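PDB 4ECM: glucose-1-phosphate thymidylyltransferase from Bacillus anthracis, which catalyses the transfer of a thymidylyl group from dTTP to glucose 1-phosphate, giving dTDP-glucose and pyrophosphate, an early step towards dTDP-L-rhamnose. Local coordinates for residues 57-70 with 127-140. Numbering follows the deposited sequence. Where two conformers were deposited one is given.
Sequences MIYHAVYKLKQCDI and VVILGDNIFSDDIR. With DAU (2'deoxy-thymidine-5'-diphospho-alpha-D-glucose), chain B.
Met57 lies against the turn that follows strand 127-130: its SD sits 3.6 Å from Asp132 CA, while its CG touches Ile134 CD1. A water that donates to both Met57 O and Gly131 O ties the first helical turn to the type I turn Leu130-Asn133. That turn lines part of the nucleotide-sugar pocket, where Asn133 ND2 donates to O6 of the bound dTDP-glucose and Asp132 OD2 pairs with Lys47. One helical turn on, His60 CB meets Ile134 CD1, and Ala61 CB rests on Ile129 CG2 at 4.0 Å. Lys64 ties the middle of the helix to the loop after strand 133-135. Bent at chi2 (-65°), its chain runs over one face of the Phe135 ring, with CE 3.9 Å from the ring centroid in a CH-pi contact, and ends at two backbone carbonyls. NZ donates to Asp137 O at 2.8 Å, from above the carbonyl plane, and to Phe135 O at 2.9 Å. Leu65 reaches Ile129 CD1 with CG and Val127 CG1 with CD2. Arg140 grips the end of the helix: NH1 donates to Gln67 O (2.9 Å) and, nearly straight at 176°, to Asp69 OD1 in a salt bridge. Asp69 is the C-prime residue of the Schellman motif that ends the helix. Ile70 CD1 packs on Val127 CG2. Helix 57-67 runs nearly antiparallel (161°) to strand 127-130 on one face of the Rossmann-like nucleotidyltransferase sheet, also touching Ile29 of strand 25-30, with helix 82-89 against Ile58, Tyr59 and Val62.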
loop_
_atom_site.group_PDB
_atom_site.type_symbol
_atom_site.label_atom_id
_atom_site.label_comp_id
_atom_site.label_asym_id
_atom_site.label_seq_id
_atom_site.Cartn_x
_atom_site.Cartn_y
_atom_site.Cartn_z
ATOM N N MET A 57 12.613 -10.698 -8.697
ATOM C CA MET A 57 13.938 -11.130 -8.276
ATOM C C MET A 57 13.931 -12.126 -7.113
ATOM O O MET A 57 14.648 -13.113 -7.146
ATOM C CB MET A 57 14.763 -9.898 -7.896
ATOM C CG MET A 57 16.208 -10.159 -7.474
ATOM S SD MET A 57 17.067 -8.644 -6.946
ATOM C CE MET A 57 16.837 -7.523 -8.362
ATOM N N ILE A 58 13.105 -11.874 -6.104
ATOM C CA ILE A 58 13.105 -12.709 -4.896
ATOM C C ILE A 58 12.632 -14.144 -5.121
ATOM O O ILE A 58 12.994 -15.038 -4.347
ATOM C CB ILE A 58 12.339 -12.013 -3.732
ATOM C CG1 ILE A 58 12.718 -12.631 -2.379
ATOM C CG2 ILE A 58 10.841 -11.997 -3.974
ATOM C CD1 ILE A 58 12.198 -11.836 -1.217
ATOM N N TYR A 59 11.844 -14.380 -6.175
ATOM C CA TYR A 59 11.372 -15.736 -6.467
ATOM C C TYR A 59 12.531 -16.685 -6.718
ATOM O O TYR A 59 12.429 -17.863 -6.421
ATOM C CB TYR A 59 10.456 -15.780 -7.694
ATOM C CG TYR A 59 8.986 -15.503 -7.457
ATOM C CD1 TYR A 59 8.557 -14.671 -6.432
ATOM C CD2 TYR A 59 8.021 -16.011 -8.333
ATOM C CE1 TYR A 59 7.202 -14.396 -6.248
ATOM C CE2 TYR A 59 6.669 -15.735 -8.157
ATOM C CZ TYR A 59 6.272 -14.923 -7.115
ATOM O OH TYR A 59 4.942 -14.659 -6.930
ATOM N N HIS A 60 13.615 -16.175 -7.281
ATOM C CA HIS A 60 14.772 -17.013 -7.597
ATOM C C HIS A 60 15.363 -17.632 -6.329
ATOM O O HIS A 60 15.649 -18.819 -6.309
ATOM C CB HIS A 60 15.836 -16.235 -8.384
ATOM C CG HIS A 60 15.372 -15.794 -9.736
ATOM N ND1 HIS A 60 15.664 -16.492 -10.887
ATOM C CD2 HIS A 60 14.584 -14.757 -10.115
ATOM C CE1 HIS A 60 15.103 -15.887 -11.922
ATOM N NE2 HIS A 60 14.431 -14.837 -11.480
ATOM N N ALA A 61 15.492 -16.831 -5.277
ATOM C CA ALA A 61 16.051 -17.297 -4.016
ATOM C C ALA A 61 15.132 -18.328 -3.365
ATOM O O ALA A 61 15.593 -19.356 -2.826
ATOM C CB ALA A 61 16.298 -16.121 -3.093
ATOM N N VAL A 62 13.832 -18.071 -3.436
ATOM C CA VAL A 62 12.836 -18.991 -2.890
ATOM C C VAL A 62 12.942 -20.358 -3.605
ATOM O O VAL A 62 13.013 -21.397 -2.960
ATOM C CB VAL A 62 11.406 -18.415 -3.023
ATOM C CG1 VAL A 62 10.352 -19.449 -2.611
ATOM C CG2 VAL A 62 11.260 -17.096 -2.193
ATOM N N TYR A 63 12.998 -20.339 -4.938
ATOM C CA TYR A 63 13.073 -21.568 -5.709
ATOM C C TYR A 63 14.382 -22.324 -5.407
ATOM O O TYR A 63 14.368 -23.547 -5.320
ATOM C CB TYR A 63 12.952 -21.270 -7.204
ATOM C CG TYR A 63 12.704 -22.503 -8.079
ATOM C CD1 TYR A 63 11.410 -22.996 -8.258
ATOM C CD2 TYR A 63 13.747 -23.150 -8.736
ATOM C CE1 TYR A 63 11.166 -24.104 -9.051
ATOM C CE2 TYR A 63 13.516 -24.268 -9.532
ATOM C CZ TYR A 63 12.223 -24.737 -9.687
ATOM O OH TYR A 63 11.961 -25.832 -10.472
ATOM N N LYS A 64 15.504 -21.602 -5.254
ATOM C CA LYS A 64 16.773 -22.252 -4.927
ATOM C C LYS A 64 16.660 -23.064 -3.640
ATOM O O LYS A 64 17.134 -24.194 -3.565
ATOM C CB LYS A 64 17.907 -21.238 -4.749
ATOM C CG LYS A 64 18.409 -20.589 -6.000
ATOM C CD LYS A 64 19.082 -21.586 -6.956
ATOM C CE LYS A 64 19.530 -20.858 -8.211
ATOM N NZ LYS A 64 19.931 -21.762 -9.286
ATOM N N LEU A 65 16.055 -22.464 -2.622
ATOM C CA LEU A 65 15.888 -23.128 -1.333
ATOM C C LEU A 65 14.881 -24.279 -1.443
ATOM O O LEU A 65 15.131 -25.396 -0.978
ATOM C CB LEU A 65 15.477 -22.116 -0.262
ATOM C CG LEU A 65 16.541 -21.069 0.093
ATOM C CD1 LEU A 65 15.945 -19.892 0.865
ATOM C CD2 LEU A 65 17.720 -21.713 0.863
ATOM N N LYS A 66 13.761 -24.028 -2.093
ATOM C CA LYS A 66 12.757 -25.064 -2.234
ATOM C C LYS A 66 13.329 -26.310 -2.922
ATOM O O LYS A 66 13.069 -27.430 -2.486
ATOM C CB LYS A 66 11.567 -24.590 -3.041
ATOM C CG LYS A 66 10.476 -25.661 -3.121
ATOM C CD LYS A 66 9.433 -25.309 -4.123
ATOM C CE LYS A 66 8.332 -26.369 -4.160
ATOM N NZ LYS A 66 7.323 -26.043 -5.203
ATOM N N GLN A 67 14.092 -26.100 -3.994
ATOM C CA GLN A 67 14.714 -27.199 -4.727
ATOM C C GLN A 67 15.602 -28.064 -3.854
ATOM O O GLN A 67 15.816 -29.229 -4.174
ATOM C CB GLN A 67 15.508 -26.696 -5.928
ATOM C CG GLN A 67 14.639 -26.214 -7.089
ATOM C CD GLN A 67 13.719 -27.310 -7.651
ATOM O OE1 GLN A 67 12.591 -27.521 -7.162
ATOM N NE2 GLN A 67 14.182 -27.973 -8.711
ATOM N N CYS A 68 16.116 -27.495 -2.775
ATOM C CA CYS A 68 16.934 -28.240 -1.849
ATOM C C CYS A 68 16.099 -28.796 -0.662
ATOM O O CYS A 68 16.646 -29.271 0.327
ATOM C CB CYS A 68 18.036 -27.340 -1.324
ATOM S SG CYS A 68 19.355 -28.305 -0.718
ATOM N N ASP A 69 14.776 -28.740 -0.777
ATOM C CA ASP A 69 13.873 -29.212 0.288
ATOM C C ASP A 69 14.035 -28.376 1.575
ATOM O O ASP A 69 13.805 -28.861 2.670
ATOM C CB ASP A 69 14.027 -30.724 0.562
ATOM C CG ASP A 69 13.624 -31.567 -0.636
ATOM O OD1 ASP A 69 14.334 -32.548 -0.961
ATOM O OD2 ASP A 69 12.607 -31.220 -1.272
ATOM N N ILE A 70 14.465 -27.125 1.422
ATOM C CA ILE A 70 14.556 -26.215 2.534
ATOM C C ILE A 70 13.275 -25.415 2.422
ATOM O O ILE A 70 13.147 -24.541 1.549
ATOM C CB ILE A 70 15.781 -25.326 2.465
ATOM C CG1 ILE A 70 17.046 -26.189 2.521
ATOM C CG2 ILE A 70 15.766 -24.343 3.631
ATOM C CD1 ILE A 70 18.335 -25.408 2.448
ATOM N N VAL A 127 20.998 -21.819 5.414
ATOM C CA VAL A 127 21.508 -21.331 4.150
ATOM C C VAL A 127 20.986 -19.901 4.024
ATOM O O VAL A 127 19.775 -19.651 4.121
ATOM C CB VAL A 127 21.076 -22.162 2.931
ATOM C CG1 VAL A 127 21.562 -21.477 1.637
ATOM C CG2 VAL A 127 21.634 -23.595 3.029
ATOM N N VAL A 128 21.907 -18.960 3.858
ATOM C CA VAL A 128 21.563 -17.562 3.725
ATOM C C VAL A 128 21.793 -17.137 2.280
ATOM O O VAL A 128 22.874 -17.344 1.749
ATOM C CB VAL A 128 22.452 -16.696 4.620
ATOM C CG1 VAL A 128 22.127 -15.221 4.411
ATOM C CG2 VAL A 128 22.315 -17.114 6.103
ATOM N N ILE A 129 20.774 -16.570 1.636
ATOM C CA ILE A 129 20.915 -16.061 0.285
ATOM C C ILE A 129 20.615 -14.565 0.223
ATOM O O ILE A 129 19.507 -14.120 0.574
ATOM C CB ILE A 129 19.972 -16.776 -0.711
ATOM C CG1 ILE A 129 20.207 -18.293 -0.674
ATOM C CG2 ILE A 129 20.187 -16.238 -2.138
ATOM C CD1 ILE A 129 19.477 -19.069 -1.769
ATOM N N LEU A 130 21.591 -13.773 -0.221
ATOM C CA LEU A 130 21.339 -12.351 -0.409
ATOM C C LEU A 130 20.349 -12.294 -1.592
ATOM O O LEU A 130 20.561 -12.913 -2.639
ATOM C CB LEU A 130 22.625 -11.573 -0.691
ATOM C CG LEU A 130 23.728 -11.736 0.360
ATOM C CD1 LEU A 130 24.939 -10.867 0.047
ATOM C CD2 LEU A 130 23.172 -11.414 1.753
ATOM N N GLY A 131 19.248 -11.588 -1.393
ATOM C CA GLY A 131 18.180 -11.508 -2.380
ATOM C C GLY A 131 18.549 -11.096 -3.777
ATOM O O GLY A 131 17.872 -11.482 -4.730
ATOM N N ASP A 132 19.612 -10.310 -3.921
ATOM C CA ASP A 132 20.011 -9.831 -5.253
ATOM C C ASP A 132 21.064 -10.706 -5.935
ATOM O O ASP A 132 21.624 -10.290 -6.934
ATOM C CB ASP A 132 20.459 -8.351 -5.199
ATOM C CG ASP A 132 21.798 -8.141 -4.467
ATOM O OD1 ASP A 132 22.371 -9.120 -3.962
ATOM O OD2 ASP A 132 22.267 -6.978 -4.403
ATOM N N ASN A 133 21.342 -11.899 -5.384
ATOM C CA ASN A 133 22.280 -12.843 -5.991
ATOM C C ASN A 133 21.535 -13.846 -6.862
ATOM O O ASN A 133 20.735 -14.665 -6.357
ATOM C CB ASN A 133 23.102 -13.592 -4.936
ATOM C CG ASN A 133 24.322 -12.794 -4.443
ATOM O OD1 ASN A 133 25.412 -13.345 -4.342
ATOM N ND2 ASN A 133 24.145 -11.494 -4.179
ATOM N N ILE A 134 21.797 -13.792 -8.168
ATOM C CA ILE A 134 21.125 -14.660 -9.135
ATOM C C ILE A 134 22.179 -15.548 -9.758
ATOM O O ILE A 134 23.212 -15.059 -10.216
ATOM C CB ILE A 134 20.407 -13.825 -10.221
ATOM C CG1 ILE A 134 19.577 -12.706 -9.571
ATOM C CG2 ILE A 134 19.584 -14.728 -11.170
ATOM C CD1 ILE A 134 18.461 -13.174 -8.613
ATOM N N PHE A 135 21.917 -16.854 -9.780
ATOM C CA PHE A 135 22.893 -17.813 -10.276
ATOM C C PHE A 135 22.245 -19.088 -10.797
ATOM O O PHE A 135 21.110 -19.402 -10.429
ATOM C CB PHE A 135 23.882 -18.134 -9.160
ATOM C CG PHE A 135 23.242 -18.622 -7.912
ATOM C CD1 PHE A 135 23.203 -19.970 -7.618
ATOM C CD2 PHE A 135 22.662 -17.732 -7.019
ATOM C CE1 PHE A 135 22.600 -20.420 -6.464
ATOM C CE2 PHE A 135 22.043 -18.180 -5.880
ATOM C CZ PHE A 135 22.014 -19.523 -5.593
ATOM N N SER A 136 22.975 -19.829 -11.642
ATOM C CA SER A 136 22.451 -21.068 -12.253
ATOM C C SER A 136 22.635 -22.369 -11.454
ATOM O O SER A 136 21.839 -23.285 -11.588
ATOM C CB SER A 136 23.040 -21.269 -13.653
ATOM O OG SER A 136 24.450 -21.371 -13.617
ATOM N N ASP A 137 23.681 -22.484 -10.654
ATOM C CA ASP A 137 23.880 -23.735 -9.925
ATOM C C ASP A 137 22.742 -24.101 -8.991
ATOM O O ASP A 137 22.123 -23.218 -8.390
ATOM C CB ASP A 137 25.132 -23.654 -9.052
ATOM C CG ASP A 137 26.408 -23.953 -9.800
ATOM O OD1 ASP A 137 26.380 -24.191 -11.035
ATOM O OD2 ASP A 137 27.454 -23.979 -9.116
ATOM N N ASP A 138 22.493 -25.409 -8.859
ATOM C CA ASP A 138 21.594 -25.925 -7.842
ATOM C C ASP A 138 22.448 -25.837 -6.566
ATOM O O ASP A 138 23.651 -26.023 -6.627
ATOM C CB ASP A 138 21.233 -27.412 -8.051
ATOM C CG ASP A 138 20.410 -27.679 -9.318
ATOM O OD1 ASP A 138 19.759 -26.745 -9.835
ATOM O OD2 ASP A 138 20.404 -28.858 -9.769
ATOM N N ILE A 139 21.835 -25.570 -5.418
ATOM C CA ILE A 139 22.613 -25.481 -4.174
ATOM C C ILE A 139 22.735 -26.816 -3.449
ATOM O O ILE A 139 23.594 -26.962 -2.583
ATOM C CB ILE A 139 22.042 -24.442 -3.180
ATOM C CG1 ILE A 139 20.634 -24.856 -2.722
ATOM C CG2 ILE A 139 22.080 -23.057 -3.796
ATOM C CD1 ILE A 139 20.044 -23.964 -1.637
ATOM N N ARG A 140 21.883 -27.778 -3.799
ATOM C CA ARG A 140 21.884 -29.091 -3.140
ATOM C C ARG A 140 23.242 -29.739 -2.932
ATOM O O ARG A 140 23.531 -30.203 -1.839
ATOM C CB ARG A 140 20.928 -30.078 -3.840
ATOM C CG ARG A 140 20.862 -31.473 -3.178
ATOM C CD ARG A 140 19.892 -32.416 -3.928
ATOM N NE ARG A 140 18.509 -31.928 -3.890
ATOM C CZ ARG A 140 17.622 -32.253 -2.950
ATOM N NH1 ARG A 140 16.392 -31.756 -2.987
ATOM N NH2 ARG A 140 17.956 -33.074 -1.972
HETATM O O6 DAU B . 26.879 -9.855 -3.996
HETATM C C6 DAU B . 27.958 -10.479 -3.298
HETATM C C5 DAU B . 28.551 -9.500 -2.295
HETATM O O5 DAU B . 27.493 -9.067 -1.445
HETATM C C4 DAU B . 29.680 -10.138 -1.477
HETATM O O4 DAU B . 30.774 -10.492 -2.314
HETATM C C3 DAU B . 30.191 -9.212 -0.377
HETATM O O3 DAU B . 31.157 -9.928 0.421
HETATM C C2 DAU B . 28.994 -8.767 0.471
HETATM O O2 DAU B . 29.394 -7.803 1.463
HETATM C C1 DAU B . 27.893 -8.173 -0.399
HETATM O O1 DAU B . 28.355 -6.949 -0.959
HETATM P P2 DAU B . 27.312 -5.822 -1.458
HETATM O O3P DAU B . 26.695 -6.212 -2.780
HETATM O O4P DAU B . 28.000 -4.496 -1.291
HETATM O OPP DAU B . 26.128 -5.950 -0.363
HETATM P P DAU B . 24.803 -5.041 -0.425
HETATM O O1P DAU B . 24.473 -4.743 -1.868
HETATM O O2P DAU B . 24.958 -3.938 0.559
HETATM O "O5'" DAU B . 23.665 -6.052 0.108
HETATM C "C5'" DAU B . 23.264 -7.133 -0.709
HETATM C "C4'" DAU B . 21.927 -7.758 -0.308
HETATM O "O4'" DAU B . 21.759 -7.922 1.099
HETATM C "C3'" DAU B . 20.732 -6.993 -0.832
HETATM O "O3'" DAU B . 19.956 -7.951 -1.559
HETATM C "C2'" DAU B . 19.984 -6.507 0.386
HETATM C "C1'" DAU B . 20.542 -7.346 1.527
HETATM N N11 DAU B . 20.927 -6.610 2.742
HETATM C C61 DAU B . 21.898 -5.582 2.623
HETATM C C51 DAU B . 22.058 -4.644 3.622
HETATM C C5A DAU B . 23.171 -3.620 3.530
HETATM C C21 DAU B . 19.994 -6.522 3.792
HETATM O O21 DAU B . 19.028 -7.450 3.862
HETATM N N31 DAU B . 20.123 -5.617 4.793
HETATM C C41 DAU B . 21.102 -4.675 4.757
HETATM O O41 DAU B . 21.205 -3.767 5.753
HETATM O O HOH W 1 16.606 -13.881 -5.518
HETATM O O HOH W 2 18.803 -25.054 -5.567
HETATM O O HOH W 3 19.386 -24.346 -10.804
HETATM O O HOH W 4 16.986 -26.926 -9.578
HETATM O O HOH W 5 15.963 -33.512 0.774
#